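Local coordinates for MSM0271 protein (Mycobacterium smegmatis, PDB 5SUH) that probably builds the facets of a mycobacterial microcompartment shell as a trimer of tandem, circularly permuted BMC domains that stacks in double rings, at residues 41-46 / 185-190; 63-68 / 109-114. One frame throughout, in Å; residues are numbered along the deposited sequence.

Contact 1 of 2, residues 41-46 / 185-190; sequences DLQRQF and AANEAE
At the junction of the two tandem BMC domains, Glu190 on helix 182-192 sets its carboxylate against the start of helix 44-49, past the N-cap residue Gln43. Its chain runs extended (chi1 -176°, chi2 -177°), which carries both oxygens to the first-turn amides. OE2 of Glu190 accepts from Gln45 N at 2.9 Å and OE1 of Glu190 from Phe46 N at 3.0 Å, each through its syn lone pair; the second bond is the more bent. The helix dipole would probably steady this buried negative charge.

One turn back, Asn187 OD1 takes the N-H of Gln43 at 2.8 Å, nearly straight and in the carbonyl plane. Gln43 folds back at chi2, and its NE2 bonds Asp41 O at 3.0 Å, tying the loop before the helix together. Phe46 fills the apolar end: CD1 meets Ala186 CB at 3.8 Å, and the backbone N of Asn187 lies over one ring face, toward the rim. The amide of Gln45 points past the carboxylate to the backbone of Leu196 and Val198. A helix N-terminus seated on acid and amide side chains of another helix joins the two halves of this double-domain shell protein.

Contact 2 of 2, residues 63-68 / 109-114; sequences EGEHAL and HSASLD
His66 and Ser110 exchange two backbone hydrogen bonds, and the dense part of the contact is built round them. His66 N reaches Ser110 O at 2.9 Å and Ser110 N reaches His66 O at 3.0 Å. Next along, Ala67 and His109 form a non-hydrogen-bonded pair, with their CB atoms 4.2 Å apart on the face opposite that of His66 and Ser110. His66 sends its ring across the turn where strand 104-110 gives way to helix 113-127. With CG anti to the carbonyl carbon (chi1 -46°), the ring turns one face to Leu113, whose CB stands 3.8 Å from the centroid of the His66 ring in a CH-pi contact; Gly64 O sits above the opposite face, toward the rim. Ala111 O approaches the ring edge, 3.5 Å from His66 CD2.

These strands are the two central ones of the antiparallel 1-2-4-3 sheet of the first BMC domain. An ST turn, Ser112 N to Ser110 OG at 3.0 Å, marks where the chain leaves the sheet; Ser110 OG also bonds Glu115 OE1. Ser112, at the N-cap position, caps Glu115 N with its OG.

Packing thins toward the exposed Ala111 and the end of Glu65. Glu65 CB still touches Ser110 O, but farther out CG of Glu65 stays 4.0 Å from Ala111 CA; its OE1 bonds Tyr62 N, and Arg44 of a second subunit packs against the side chain. The carboxylate of Glu65 and the ring of His109 are neighbours without a bond, and the ring's other nitrogen, His109 ND1, bonds Glu107 OE2.

Contact 2 is nested inside the chain loop that contact 1 closes, and their centres lie about 13 Å apart. The two are joined directly through segments 41-46 and 63-68: Leu42 N probably donates to Glu65 O at 2.9 Å, and Asp41 N to His66 ND1 at 3.0 Å. Packing adds to this, with Asp41 OD1 3.6 Å from Gly64 CA. Both segments of contact 2 lie in the first BMC domain, while contact 1 carries the same loop region across to a helix of the second. Contact 1 also meets a neighbouring subunit, whose Tyr62 packs on Arg44 and Gln45.

Contact 1 of 2, residues 41-46 / 185-190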
# COMPACT_ATOMS: atom_id res chain seq x y z
N ASP A 41 -2.03 -24.94 23.08
CA ASP A 41 -3.31 -25.27 22.42
C ASP A 41 -4.03 -24.06 21.74
O ASP A 41 -4.96 -23.50 22.31
CB ASP A 41 -4.26 -25.94 23.44
CG ASP A 41 -5.54 -26.48 22.79
OD1 ASP A 41 -5.48 -26.94 21.63
OD2 ASP A 41 -6.62 -26.42 23.42
N LEU A 42 -3.62 -23.67 20.53
CA LEU A 42 -4.23 -22.50 19.84
C LEU A 42 -5.71 -22.68 19.46
O LEU A 42 -6.09 -23.68 18.85
CB LEU A 42 -3.43 -22.14 18.57
CG LEU A 42 -2.02 -21.59 18.83
CD1 LEU A 42 -1.26 -21.44 17.54
CD2 LEU A 42 -2.08 -20.25 19.57
N GLN A 43 -6.54 -21.69 19.81
CA GLN A 43 -7.96 -21.74 19.42
C GLN A 43 -8.13 -21.30 17.95
O GLN A 43 -7.30 -20.57 17.42
CB GLN A 43 -8.80 -20.88 20.39
CG GLN A 43 -8.62 -21.22 21.84
CD GLN A 43 -8.99 -22.67 22.17
OE1 GLN A 43 -10.15 -23.06 22.13
NE2 GLN A 43 -7.98 -23.47 22.49
N ARG A 44 -9.21 -21.72 17.28
CA ARG A 44 -9.23 -21.59 15.82
C ARG A 44 -9.35 -20.15 15.27
O ARG A 44 -8.75 -19.85 14.24
CB ARG A 44 -10.32 -22.47 15.23
CG ARG A 44 -11.72 -21.96 15.39
CD ARG A 44 -12.68 -22.89 14.68
NE ARG A 44 -14.05 -22.37 14.72
CZ ARG A 44 -15.10 -23.01 14.23
NH1 ARG A 44 -14.97 -24.21 13.67
NH2 ARG A 44 -16.30 -22.44 14.31
N GLN A 45 -10.07 -19.26 15.95
CA GLN A 45 -10.15 -17.88 15.48
C GLN A 45 -8.83 -17.18 15.63
O GLN A 45 -8.43 -16.36 14.78
CB GLN A 45 -11.17 -17.07 16.26
CG GLN A 45 -12.53 -17.16 15.76
CD GLN A 45 -13.38 -16.08 16.36
OE1 GLN A 45 -13.38 -14.93 15.90
NE2 GLN A 45 -14.14 -16.43 17.40
N PHE A 46 -8.16 -17.45 16.73
CA PHE A 46 -6.95 -16.71 16.98
C PHE A 46 -5.84 -17.22 16.08
O PHE A 46 -5.04 -16.43 15.60
CB PHE A 46 -6.56 -16.74 18.46
CG PHE A 46 -5.23 -16.14 18.72
CD1 PHE A 46 -5.02 -14.79 18.46
CD2 PHE A 46 -4.18 -16.92 19.20
CE1 PHE A 46 -3.76 -14.24 18.67
CE2 PHE A 46 -2.93 -16.38 19.42
CZ PHE A 46 -2.71 -15.04 19.16
N ALA A 185 -3.75 -13.05 25.75
CA ALA A 185 -5.07 -12.56 26.16
C ALA A 185 -6.14 -12.96 25.14
O ALA A 185 -7.21 -13.44 25.53
CB ALA A 185 -5.07 -11.04 26.38
N ALA A 186 -5.85 -12.83 23.84
CA ALA A 186 -6.82 -13.21 22.80
C ALA A 186 -7.12 -14.71 22.84
O ALA A 186 -8.28 -15.10 22.87
CB ALA A 186 -6.33 -12.83 21.39
N ASN A 187 -6.07 -15.54 22.87
CA ASN A 187 -6.23 -16.99 22.89
C ASN A 187 -6.96 -17.48 24.16
O ASN A 187 -7.79 -18.40 24.08
CB ASN A 187 -4.87 -17.69 22.78
CG ASN A 187 -5.00 -19.19 22.44
OD1 ASN A 187 -5.45 -19.57 21.34
ND2 ASN A 187 -4.64 -20.04 23.38
N GLU A 188 -6.69 -16.87 25.32
CA GLU A 188 -7.37 -17.29 26.54
C GLU A 188 -8.88 -16.93 26.48
O GLU A 188 -9.75 -17.76 26.86
CB GLU A 188 -6.73 -16.66 27.78
CG GLU A 188 -5.43 -17.35 28.18
CD GLU A 188 -5.59 -18.86 28.33
OE1 GLU A 188 -6.50 -19.32 29.07
OE2 GLU A 188 -4.82 -19.61 27.69
N ALA A 189 -9.20 -15.74 25.96
CA ALA A 189 -10.60 -15.33 25.81
C ALA A 189 -11.38 -16.31 24.92
O ALA A 189 -12.50 -16.70 25.25
CB ALA A 189 -10.70 -13.91 25.25
N GLU A 190 -10.81 -16.73 23.80
CA GLU A 190 -11.57 -17.60 22.92
C GLU A 190 -11.80 -18.99 23.56
O GLU A 190 -12.82 -19.64 23.31
CB GLU A 190 -10.88 -17.74 21.56
CG GLU A 190 -11.69 -18.56 20.60
CD GLU A 190 -11.01 -18.80 19.26
OE1 GLU A 190 -9.88 -18.29 19.06
OE2 GLU A 190 -11.65 -19.46 18.40

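Contact 2 of 2, residues 63-68 / 109-114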
# COMPACT_ATOMS: atom_id res chain seq x y z
N GLU A 63 -5.21 -24.68 14.26
CA GLU A 63 -5.90 -25.00 15.50
C GLU A 63 -5.30 -26.25 16.16
O GLU A 63 -5.02 -27.24 15.49
CB GLU A 63 -7.38 -25.21 15.23
CG GLU A 63 -8.21 -25.73 16.37
CD GLU A 63 -9.64 -26.06 15.97
OE1 GLU A 63 -9.94 -26.09 14.75
OE2 GLU A 63 -10.47 -26.29 16.87
N GLY A 64 -5.04 -26.16 17.47
CA GLY A 64 -4.55 -27.30 18.21
C GLY A 64 -3.05 -27.39 18.34
O GLY A 64 -2.56 -28.21 19.11
N GLU A 65 -2.33 -26.56 17.58
CA GLU A 65 -0.86 -26.48 17.62
C GLU A 65 -0.38 -25.61 18.81
O GLU A 65 -1.21 -25.04 19.52
CB GLU A 65 -0.32 -25.95 16.27
CG GLU A 65 -0.47 -26.96 15.12
CD GLU A 65 0.17 -26.55 13.79
OE1 GLU A 65 0.34 -25.35 13.52
OE2 GLU A 65 0.54 -27.46 13.02
N HIS A 66 0.93 -25.55 19.05
CA HIS A 66 1.45 -24.78 20.19
C HIS A 66 2.48 -23.71 19.75
O HIS A 66 3.25 -23.92 18.81
CB HIS A 66 2.06 -25.71 21.24
CG HIS A 66 1.20 -26.90 21.58
ND1 HIS A 66 0.16 -26.84 22.48
CD2 HIS A 66 1.25 -28.18 21.15
CE1 HIS A 66 -0.41 -28.03 22.58
NE2 HIS A 66 0.23 -28.86 21.78
N ALA A 67 2.52 -22.58 20.46
CA ALA A 67 3.40 -21.47 20.06
C ALA A 67 4.32 -20.93 21.16
O ALA A 67 4.00 -20.99 22.36
CB ALA A 67 2.56 -20.33 19.51
N LEU A 68 5.47 -20.42 20.73
CA LEU A 68 6.34 -19.65 21.62
C LEU A 68 6.39 -18.21 21.12
O LEU A 68 6.67 -17.98 19.94
CB LEU A 68 7.75 -20.23 21.65
CG LEU A 68 8.70 -19.38 22.51
CD1 LEU A 68 8.38 -19.56 24.01
CD2 LEU A 68 10.14 -19.71 22.22
N HIS A 109 6.04 -21.96 16.10
CA HIS A 109 4.98 -22.89 16.47
C HIS A 109 5.28 -24.29 15.94
O HIS A 109 6.13 -24.47 15.06
CB HIS A 109 3.62 -22.41 15.98
CG HIS A 109 3.56 -22.21 14.50
ND1 HIS A 109 3.64 -20.97 13.91
CD2 HIS A 109 3.46 -23.11 13.48
CE1 HIS A 109 3.58 -21.11 12.60
NE2 HIS A 109 3.47 -22.39 12.31
N SER A 110 4.59 -25.28 16.51
CA SER A 110 4.69 -26.68 16.11
C SER A 110 3.51 -27.49 16.60
O SER A 110 2.82 -27.09 17.54
CB SER A 110 5.97 -27.31 16.66
OG SER A 110 6.03 -28.71 16.37
N ALA A 111 3.30 -28.65 16.00
CA ALA A 111 2.29 -29.57 16.48
C ALA A 111 2.77 -30.17 17.83
O ALA A 111 1.97 -30.53 18.68
CB ALA A 111 2.01 -30.65 15.45
N SER A 112 4.08 -30.24 18.03
CA SER A 112 4.63 -30.82 19.26
C SER A 112 4.93 -29.78 20.33
O SER A 112 5.72 -28.87 20.11
CB SER A 112 5.90 -31.63 18.94
OG SER A 112 6.62 -31.92 20.13
N LEU A 113 4.29 -29.91 21.48
CA LEU A 113 4.53 -28.99 22.59
C LEU A 113 5.97 -29.09 23.10
O LEU A 113 6.58 -28.09 23.47
CB LEU A 113 3.52 -29.24 23.73
CG LEU A 113 3.62 -28.38 25.01
CD1 LEU A 113 3.60 -26.84 24.71
CD2 LEU A 113 2.51 -28.77 26.02
N ASP A 114 6.55 -30.29 23.03
CA ASP A 114 7.91 -30.49 23.51
C ASP A 114 8.90 -29.74 22.61
O ASP A 114 9.91 -29.23 23.07
CB ASP A 114 8.26 -31.98 23.59
CG ASP A 114 9.64 -32.23 24.20
OD1 ASP A 114 9.80 -32.06 25.43
OD2 ASP A 114 10.57 -32.61 23.44